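Local coordinates for protein lysozyme (Meretrix lusoria, PDB 4PJ2) that hydrolyses the beta-1,4 glycosidic linkages of bacterial peptidoglycan, lysing Gram-positive bacteria, and also cleaves chitin, at residues Y72-A77 / F89-H93; I14-E18 / Y108-L112. The contacts are given in a common frame with arbitrary orientation. Where two conformers were deposited one is given. Residue numbers count along the deposited sequence, not the author numbering.

Contact 1: Y72-A77 / F89-H93; sequences YMKRYA and FAREH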
ATOM      1  N   TYR D  72      -6.558  -1.958 -13.931  1.00 16.00           N
ATOM      2  CA  TYR D  72      -5.610  -1.314 -13.036  1.00 14.49           C
ATOM      3  C   TYR D  72      -4.550  -0.540 -13.815  1.00 13.72           C
ATOM      4  O   TYR D  72      -4.239   0.610 -13.490  1.00 13.96           O
ATOM      5  CB  TYR D  72      -4.950  -2.362 -12.158  1.00 15.33           C
ATOM      6  CG  TYR D  72      -4.318  -1.815 -10.899  1.00 14.82           C
ATOM      7  CD1 TYR D  72      -2.963  -1.517 -10.836  1.00 15.59           C
ATOM      8  CD2 TYR D  72      -5.074  -1.634  -9.748  1.00 15.31           C
ATOM      9  CE1 TYR D  72      -2.382  -1.048  -9.659  1.00 16.12           C
ATOM     10  CE2 TYR D  72      -4.500  -1.155  -8.575  1.00 15.66           C
ATOM     11  CZ  TYR D  72      -3.159  -0.859  -8.534  1.00 16.15           C
ATOM     12  OH  TYR D  72      -2.593  -0.410  -7.352  1.00 17.16           O
ATOM     13  N   MET D  73      -4.011  -1.158 -14.867  1.00 14.72           N
ATOM     14  CA  MET D  73      -3.002  -0.499 -15.666  1.00 15.08           C
ATOM     15  C   MET D  73      -3.604   0.673 -16.443  1.00 15.49           C
ATOM     16  O   MET D  73      -2.971   1.701 -16.557  1.00 15.05           O
ATOM     17  CB  MET D  73      -2.298  -1.503 -16.608  1.00 15.15           C
ATOM     18  CG  MET D  73      -1.584  -2.654 -15.883  1.00 16.64           C
ATOM     19  SD  MET D  73      -0.578  -2.069 -14.518  1.00 16.28           S
ATOM     20  CE  MET D  73      -0.610  -3.535 -13.484  1.00 17.26           C
ATOM     21  N   LYS D  74      -4.815   0.504 -16.968  0.59 15.82           N
ATOM     22  CA  LYS D  74      -5.514   1.599 -17.650  0.59 16.67           C
ATOM     23  C   LYS D  74      -5.700   2.794 -16.719  0.59 15.54           C
ATOM     24  O   LYS D  74      -5.542   3.943 -17.129  0.59 16.65           O
ATOM     25  CB  LYS D  74      -6.865   1.110 -18.160  0.59 17.87           C
ATOM     26  CG  LYS D  74      -7.680   2.139 -18.915  0.59 20.53           C
ATOM     27  CD  LYS D  74      -8.917   1.501 -19.544  0.59 24.03           C
ATOM     28  CE  LYS D  74      -9.901   2.538 -20.081  0.59 26.15           C
ATOM     29  NZ  LYS D  74     -11.132   1.904 -20.637  0.59 27.98           N
ATOM     30  N   ARG D  75      -6.025   2.520 -15.465  1.00 15.03           N
ATOM     31  CA  ARG D  75      -6.229   3.578 -14.492  1.00 14.98           C
ATOM     32  C   ARG D  75      -4.930   4.284 -14.109  1.00 13.88           C
ATOM     33  O   ARG D  75      -4.900   5.526 -14.041  1.00 14.14           O
ATOM     34  CB  ARG D  75      -6.904   3.019 -13.242  1.00 15.06           C
ATOM     35  CG  ARG D  75      -7.090   4.045 -12.139  1.00 14.60           C
ATOM     36  CD  ARG D  75      -7.984   3.517 -11.046  1.00 15.53           C
ATOM     37  NE  ARG D  75      -8.291   4.583 -10.101  1.00 15.14           N
ATOM     38  CZ  ARG D  75      -9.312   4.560  -9.257  1.00 15.95           C
ATOM     39  NH1 ARG D  75     -10.096   3.490  -9.206  1.00 17.28           N
ATOM     40  NH2 ARG D  75      -9.549   5.602  -8.466  1.00 15.66           N
ATOM     41  N   TYR D  76      -3.861   3.517 -13.867  1.00 14.01           N
ATOM     42  CA  TYR D  76      -2.687   4.065 -13.194  1.00 13.90           C
ATOM     43  C   TYR D  76      -1.418   4.230 -14.025  1.00 13.77           C
ATOM     44  O   TYR D  76      -0.619   5.118 -13.750  1.00 14.90           O
ATOM     45  CB  TYR D  76      -2.354   3.230 -11.968  1.00 13.76           C
ATOM     46  CG  TYR D  76      -3.308   3.376 -10.822  1.00 13.94           C
ATOM     47  CD1 TYR D  76      -3.538   4.613 -10.246  1.00 13.98           C
ATOM     48  CD2 TYR D  76      -3.950   2.265 -10.286  1.00 14.14           C
ATOM     49  CE1 TYR D  76      -4.364   4.737  -9.154  1.00 13.90           C
ATOM     50  CE2 TYR D  76      -4.788   2.395  -9.190  1.00 14.11           C
ATOM     51  CZ  TYR D  76      -4.988   3.639  -8.640  1.00 14.52           C
ATOM     52  OH  TYR D  76      -5.782   3.854  -7.530  1.00 15.54           O
ATOM     53  N   ALA D  77      -1.163   3.335 -14.977  1.00 14.23           N
ATOM     54  CA  ALA D  77       0.186   3.231 -15.513  1.00 14.43           C
ATOM     55  C   ALA D  77       0.637   4.496 -16.259  1.00 15.09           C
ATOM     56  O   ALA D  77       1.705   5.033 -16.006  1.00 15.80           O
ATOM     57  CB  ALA D  77       0.297   2.010 -16.411  1.00 15.10           C
ATOM     58  N   PHE D  89       4.206  -2.349 -16.631  1.00 19.30           N
ATOM     59  CA  PHE D  89       3.007  -2.991 -16.103  1.00 18.76           C
ATOM     60  C   PHE D  89       3.338  -3.994 -14.997  1.00 18.70           C
ATOM     61  O   PHE D  89       2.628  -4.079 -14.003  1.00 19.24           O
ATOM     62  CB  PHE D  89       2.212  -3.687 -17.205  1.00 18.73           C
ATOM     63  CG  PHE D  89       1.735  -2.763 -18.314  1.00 18.76           C
ATOM     64  CD1 PHE D  89       1.892  -3.134 -19.645  1.00 18.65           C
ATOM     65  CD2 PHE D  89       1.099  -1.551 -18.035  1.00 18.67           C
ATOM     66  CE1 PHE D  89       1.451  -2.307 -20.673  1.00 18.90           C
ATOM     67  CE2 PHE D  89       0.650  -0.718 -19.080  1.00 18.42           C
ATOM     68  CZ  PHE D  89       0.828  -1.105 -20.387  1.00 18.88           C
ATOM     69  N   ALA D  90       4.383  -4.802 -15.203  1.00 19.25           N
ATOM     70  CA  ALA D  90       4.822  -5.736 -14.163  1.00 19.98           C
ATOM     71  C   ALA D  90       5.170  -5.004 -12.869  1.00 19.04           C
ATOM     72  O   ALA D  90       4.819  -5.459 -11.770  1.00 20.12           O
ATOM     73  CB  ALA D  90       6.022  -6.574 -14.669  1.00 20.58           C
ATOM     74  N   ARG D  91       5.915  -3.914 -12.989  1.00 19.03           N
ATOM     75  CA  ARG D  91       6.327  -3.159 -11.807  1.00 18.20           C
ATOM     76  C   ARG D  91       5.140  -2.459 -11.103  1.00 17.32           C
ATOM     77  O   ARG D  91       5.128  -2.362  -9.889  1.00 18.07           O
ATOM     78  CB  ARG D  91       7.464  -2.184 -12.135  1.00 19.10           C
ATOM     79  CG  ARG D  91       8.765  -2.907 -12.527  1.00 20.27           C
ATOM     80  CD  ARG D  91       9.903  -1.961 -12.875  1.00 21.86           C
ATOM     81  NE  ARG D  91      10.335  -1.144 -11.747  1.00 22.05           N
ATOM     82  CZ  ARG D  91      11.129  -0.083 -11.843  1.00 24.01           C
ATOM     83  NH1 ARG D  91      11.588   0.314 -13.030  1.00 25.22           N
ATOM     84  NH2 ARG D  91      11.440   0.601 -10.751  1.00 24.00           N
ATOM     85  N   GLU D  92       4.137  -2.020 -11.866  1.00 16.96           N
ATOM     86  CA  GLU D  92       2.887  -1.530 -11.271  1.00 16.59           C
ATOM     87  C   GLU D  92       2.160  -2.645 -10.552  1.00 16.71           C
ATOM     88  O   GLU D  92       1.636  -2.478  -9.474  1.00 17.10           O
ATOM     89  CB  GLU D  92       1.958  -0.971 -12.357  1.00 16.77           C
ATOM     90  CG  GLU D  92       2.476   0.267 -13.067  1.00 16.97           C
ATOM     91  CD  GLU D  92       2.446   1.472 -12.196  1.00 16.69           C
ATOM     92  OE1 GLU D  92       1.403   2.172 -12.225  1.00 16.95           O
ATOM     93  OE2 GLU D  92       3.451   1.750 -11.531  1.00 16.91           O
ATOM     94  N   HIS D  93       2.148  -3.814 -11.176  1.00 16.91           N
ATOM     95  CA  HIS D  93       1.448  -4.912 -10.567  1.00 17.74           C
ATOM     96  C   HIS D  93       2.051  -5.301  -9.219  1.00 16.97           C
ATOM     97  O   HIS D  93       1.328  -5.547  -8.271  1.00 17.79           O
ATOM     98  CB  HIS D  93       1.450  -6.119 -11.478  1.00 18.21           C
ATOM     99  CG  HIS D  93       0.537  -7.167 -10.982  1.00 19.39           C
ATOM    100  ND1 HIS D  93      -0.829  -7.015 -10.998  1.00 19.18           N
ATOM    101  CD2 HIS D  93       0.777  -8.352 -10.366  1.00 19.62           C
ATOM    102  CE1 HIS D  93      -1.396  -8.068 -10.443  1.00 21.23           C
ATOM    103  NE2 HIS D  93      -0.441  -8.894 -10.052  1.00 20.14           N
TER
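When two helices meet almost at right angles, a single long, flexible side chain can fill much of the space between them, and Met73 illustrates the principle. The axes of the helical segments 72-76 and 89-93 pass 10.6 Å apart at 96°, and Met73 CA and Phe89 CA, at 6.5 Å, are the nearest CA pair. Van der Waals packing makes up the contact. Met73 CG lies 3.6 Å from Phe89 CD2, and Met73 SD sits 5.2 Å from the Phe89 ring centroid, an oblique Met-aromatic contact. Beyond the sulfur, Met73 CE ends 3.3 Å from Phe89 O and 3.6 Å from His93 N, so the methyl packs on backbone atoms of a turn that already bond to each other (His93 N to Phe89 O, 2.9 Å). Ala77 CB meets the ring edge at Phe89 CE2, 3.8 Å away.

No hydrogen bond joins the segments. The aliphatic part of Glu92 packs on the thioether, with CB 3.5 Å from Met73 SD, while its OE1 lies 3.7 Å from Ala77 CA; Glu92 OE2 accepts a hydrogen bond from the backbone of Cys100. His93 ND1 hydrogen-bonds to Tyr44 OH and His93 NE2 to Phe38 O, while the Tyr72 ring stacks on Tyr44. This is orthogonal helix packing in the buried core of an i-type lysozyme, bordering the substrate-binding cleft to which Tyr72 and His93 belong.

Contact 2: I14-E18 / Y108-L112; sequences ICKME and YWNRL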
ATOM      1  N   ILE D  14       3.595 -12.228 -16.018  1.00 22.02           N
ATOM      2  CA  ILE D  14       3.210 -11.799 -14.682  1.00 21.60           C
ATOM      3  C   ILE D  14       2.496 -12.932 -13.955  1.00 22.33           C
ATOM      4  O   ILE D  14       2.738 -13.169 -12.775  1.00 22.43           O
ATOM      5  CB  ILE D  14       2.307 -10.545 -14.720  1.00 21.80           C
ATOM      6  CG1 ILE D  14       3.099  -9.369 -15.307  1.00 21.79           C
ATOM      7  CG2 ILE D  14       1.781 -10.230 -13.312  1.00 21.76           C
ATOM      8  CD1 ILE D  14       2.264  -8.112 -15.617  1.00 21.26           C
ATOM      9  N   CYS D  15       1.612 -13.626 -14.658  1.00 22.95           N
ATOM     10  CA  CYS D  15       0.902 -14.756 -14.079  1.00 24.07           C
ATOM     11  C   CYS D  15       1.902 -15.814 -13.595  1.00 24.30           C
ATOM     12  O   CYS D  15       1.835 -16.262 -12.459  1.00 24.23           O
ATOM     13  CB  CYS D  15      -0.069 -15.311 -15.123  1.00 26.23           C
ATOM     14  SG  CYS D  15      -1.371 -16.380 -14.487  1.00 28.48           S
ATOM     15  N   LYS D  16       2.864 -16.167 -14.437  1.00 24.41           N
ATOM     16  CA  LYS D  16       3.876 -17.151 -14.042  1.00 24.28           C
ATOM     17  C   LYS D  16       4.686 -16.676 -12.841  1.00 23.58           C
ATOM     18  O   LYS D  16       4.964 -17.438 -11.916  1.00 24.21           O
ATOM     19  CB  LYS D  16       4.797 -17.456 -15.220  1.00 25.17           C
ATOM     20  CG  LYS D  16       4.118 -18.276 -16.309  1.00 26.09           C
ATOM     21  CD  LYS D  16       5.017 -18.531 -17.506  1.00 28.50           C
ATOM     22  CE  LYS D  16       4.270 -19.312 -18.591  1.00 30.46           C
ATOM     23  NZ  LYS D  16       5.132 -19.722 -19.742  1.00 31.74           N
ATOM     24  N   MET D  17       5.033 -15.397 -12.837  1.00 24.46           N
ATOM     25  CA  MET D  17       5.786 -14.813 -11.734  1.00 24.94           C
ATOM     26  C   MET D  17       5.031 -14.921 -10.418  1.00 23.55           C
ATOM     27  O   MET D  17       5.620 -15.252  -9.392  1.00 24.17           O
ATOM     28  CB  MET D  17       6.048 -13.331 -12.039  1.00 25.26           C
ATOM     29  CG  MET D  17       6.927 -12.598 -11.028  1.00 25.52           C
ATOM     30  SD  MET D  17       8.555 -13.416 -10.885  1.00 25.65           S
ATOM     31  CE  MET D  17       9.359 -12.191  -9.832  1.00 25.91           C
ATOM     32  N   GLU D  18       3.723 -14.650 -10.445  1.00 23.10           N
ATOM     33  CA  GLU D  18       2.936 -14.499  -9.221  1.00 23.10           C
ATOM     34  C   GLU D  18       2.551 -15.843  -8.620  1.00 23.79           C
ATOM     35  O   GLU D  18       2.544 -15.996  -7.399  1.00 24.02           O
ATOM     36  CB  GLU D  18       1.655 -13.695  -9.495  1.00 23.14           C
ATOM     37  CG  GLU D  18       1.880 -12.215  -9.766  1.00 22.68           C
ATOM     38  CD  GLU D  18       2.501 -11.488  -8.592  1.00 22.83           C
ATOM     39  OE1 GLU D  18       2.399 -11.974  -7.445  1.00 24.19           O
ATOM     40  OE2 GLU D  18       3.072 -10.397  -8.836  1.00 22.61           O
ATOM     41  N   TYR D 108      11.938  -7.638  -8.873  1.00 24.01           N
ATOM     42  CA  TYR D 108      10.776  -8.359  -9.406  1.00 22.43           C
ATOM     43  C   TYR D 108      10.843  -8.418 -10.936  1.00 22.79           C
ATOM     44  O   TYR D 108      10.667  -9.482 -11.529  1.00 22.76           O
ATOM     45  CB  TYR D 108       9.482  -7.650  -8.974  1.00 22.36           C
ATOM     46  CG  TYR D 108       8.200  -8.264  -9.486  1.00 20.88           C
ATOM     47  CD1 TYR D 108       7.655  -7.866 -10.709  1.00 21.70           C
ATOM     48  CD2 TYR D 108       7.487  -9.168  -8.729  1.00 21.01           C
ATOM     49  CE1 TYR D 108       6.475  -8.395 -11.169  1.00 21.08           C
ATOM     50  CE2 TYR D 108       6.298  -9.700  -9.175  1.00 20.30           C
ATOM     51  CZ  TYR D 108       5.790  -9.296 -10.410  1.00 21.23           C
ATOM     52  OH  TYR D 108       4.591  -9.782 -10.870  1.00 21.32           O
ATOM     53  N   TRP D 109      11.085  -7.269 -11.573  1.00 22.34           N
ATOM     54  CA  TRP D 109      11.183  -7.198 -13.030  1.00 22.40           C
ATOM     55  C   TRP D 109      12.400  -7.975 -13.559  1.00 23.01           C
ATOM     56  O   TRP D 109      12.297  -8.677 -14.560  1.00 22.75           O
ATOM     57  CB  TRP D 109      11.249  -5.736 -13.476  1.00 22.71           C
ATOM     58  CG  TRP D 109      11.567  -5.559 -14.931  1.00 23.99           C
ATOM     59  CD1 TRP D 109      12.609  -4.858 -15.451  1.00 24.80           C
ATOM     60  CD2 TRP D 109      10.826  -6.072 -16.052  1.00 24.53           C
ATOM     61  NE1 TRP D 109      12.571  -4.900 -16.826  1.00 25.47           N
ATOM     62  CE2 TRP D 109      11.490  -5.645 -17.220  1.00 24.76           C
ATOM     63  CE3 TRP D 109       9.668  -6.852 -16.180  1.00 23.71           C
ATOM     64  CZ2 TRP D 109      11.034  -5.965 -18.502  1.00 24.73           C
ATOM     65  CZ3 TRP D 109       9.225  -7.171 -17.451  1.00 24.54           C
ATOM     66  CH2 TRP D 109       9.909  -6.737 -18.593  1.00 24.40           C
ATOM     67  N   ASN D 110      13.547  -7.862 -12.878  1.00 22.84           N
ATOM     68  CA  ASN D 110      14.752  -8.581 -13.272  1.00 24.06           C
ATOM     69  C   ASN D 110      14.495 -10.072 -13.219  1.00 23.28           C
ATOM     70  O   ASN D 110      14.924 -10.816 -14.109  1.00 24.21           O
ATOM     71  CB  ASN D 110      15.913  -8.216 -12.343  1.00 27.39           C
ATOM     72  CG  ASN D 110      16.501  -6.851 -12.654  1.00 32.02           C
ATOM     73  OD1 ASN D 110      16.240  -6.280 -13.710  1.00 34.35           O
ATOM     74  ND2 ASN D 110      17.315  -6.330 -11.740  1.00 33.93           N
ATOM     75  N   ARG D 111      13.824 -10.522 -12.172  1.00 23.14           N
ATOM     76  CA  ARG D 111      13.561 -11.938 -11.991  1.00 22.85           C
ATOM     77  C   ARG D 111      12.474 -12.442 -12.935  1.00 23.38           C
ATOM     78  O   ARG D 111      12.605 -13.549 -13.485  1.00 22.35           O
ATOM     79  CB  ARG D 111      13.235 -12.266 -10.523  1.00 23.02           C
ATOM     80  CG  ARG D 111      14.394 -12.077  -9.551  1.00 23.97           C
ATOM     81  CD  ARG D 111      14.127 -12.776  -8.214  1.00 25.80           C
ATOM     82  NE  ARG D 111      12.771 -12.531  -7.724  1.00 27.21           N
ATOM     83  CZ  ARG D 111      12.392 -11.440  -7.069  1.00 28.39           C
ATOM     84  NH1 ARG D 111      13.264 -10.471  -6.807  1.00 29.42           N
ATOM     85  NH2 ARG D 111      11.133 -11.324  -6.669  1.00 28.44           N
ATOM     86  N   LEU D 112      11.426 -11.648 -13.147  1.00 22.26           N
ATOM     87  CA  LEU D 112      10.339 -12.087 -14.011  1.00 22.12           C
ATOM     88  C   LEU D 112      10.872 -12.449 -15.403  1.00 22.05           C
ATOM     89  O   LEU D 112      10.422 -13.406 -16.022  1.00 22.60           O
ATOM     90  CB  LEU D 112       9.255 -11.002 -14.099  1.00 22.25           C
ATOM     91  CG  LEU D 112       8.153 -11.166 -15.158  1.00 21.83           C
ATOM     92  CD1 LEU D 112       6.910 -10.394 -14.707  1.00 21.92           C
ATOM     93  CD2 LEU D 112       8.554 -10.650 -16.541  0.97 22.19           C
TER
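Walking along 14-18 shows how positions one turn apart on a helix can present different chemistry to a neighbour crossing it at 104°. Ile14 opens with apolar packing: its CG1 lies 4.0 Å from Leu112 CD1, and its CG2 approaches Tyr108 OH at 3.7 Å. One turn on, Met17 points toward 108-112 and extends to its backbone. Met17 CG is 3.5 Å from Tyr108 CE2, Met17 SD is 3.8 Å from Leu112 CA, and the methyl CE lies over the Tyr108 ring face, 4.2 Å from its centroid, a CH-pi contact accompanied by a Met-aromatic one through the sulfur. Met17 CE also lies 3.5 Å from Tyr108 O and 3.7 Å from Arg111 NH2. Glu18 finishes the segment with a short hydrogen bond, Tyr108 OH donating to Glu18 OE2 at 2.6 Å; Ser86 of the bound inhibitor chain also hydrogen-bonds to this oxygen. Glu18 is the predicted proton donor, so this crossed helix pair lies at the probable active site of an i-type lysozyme of glycosyl hydrolase family 22.

Contacts 1 and 2 repeat one scheme, a methionine bridging two nearly perpendicular helices and meeting an aromatic ring, obliquely in contact 1, over its face in contact 2, with matching axis separations and almost equal buried areas. Contact 1 is buried in the core and has no hydrogen bond between its segments, whereas contact 2 is partly buried, reaches the surface at Arg111 and adds a tyrosine-carboxylate hydrogen bond. No helix is shared, yet helix 86-95 joins them: Ala90 O lies 3.4 Å from Tyr108 CE1, while His93 CD2 packs 3.4 Å from Glu18 OE2. Thus a substrate-binding residue of contact 1 adjoins the predicted catalytic acid of contact 2, and the inhibitor chain reaches both.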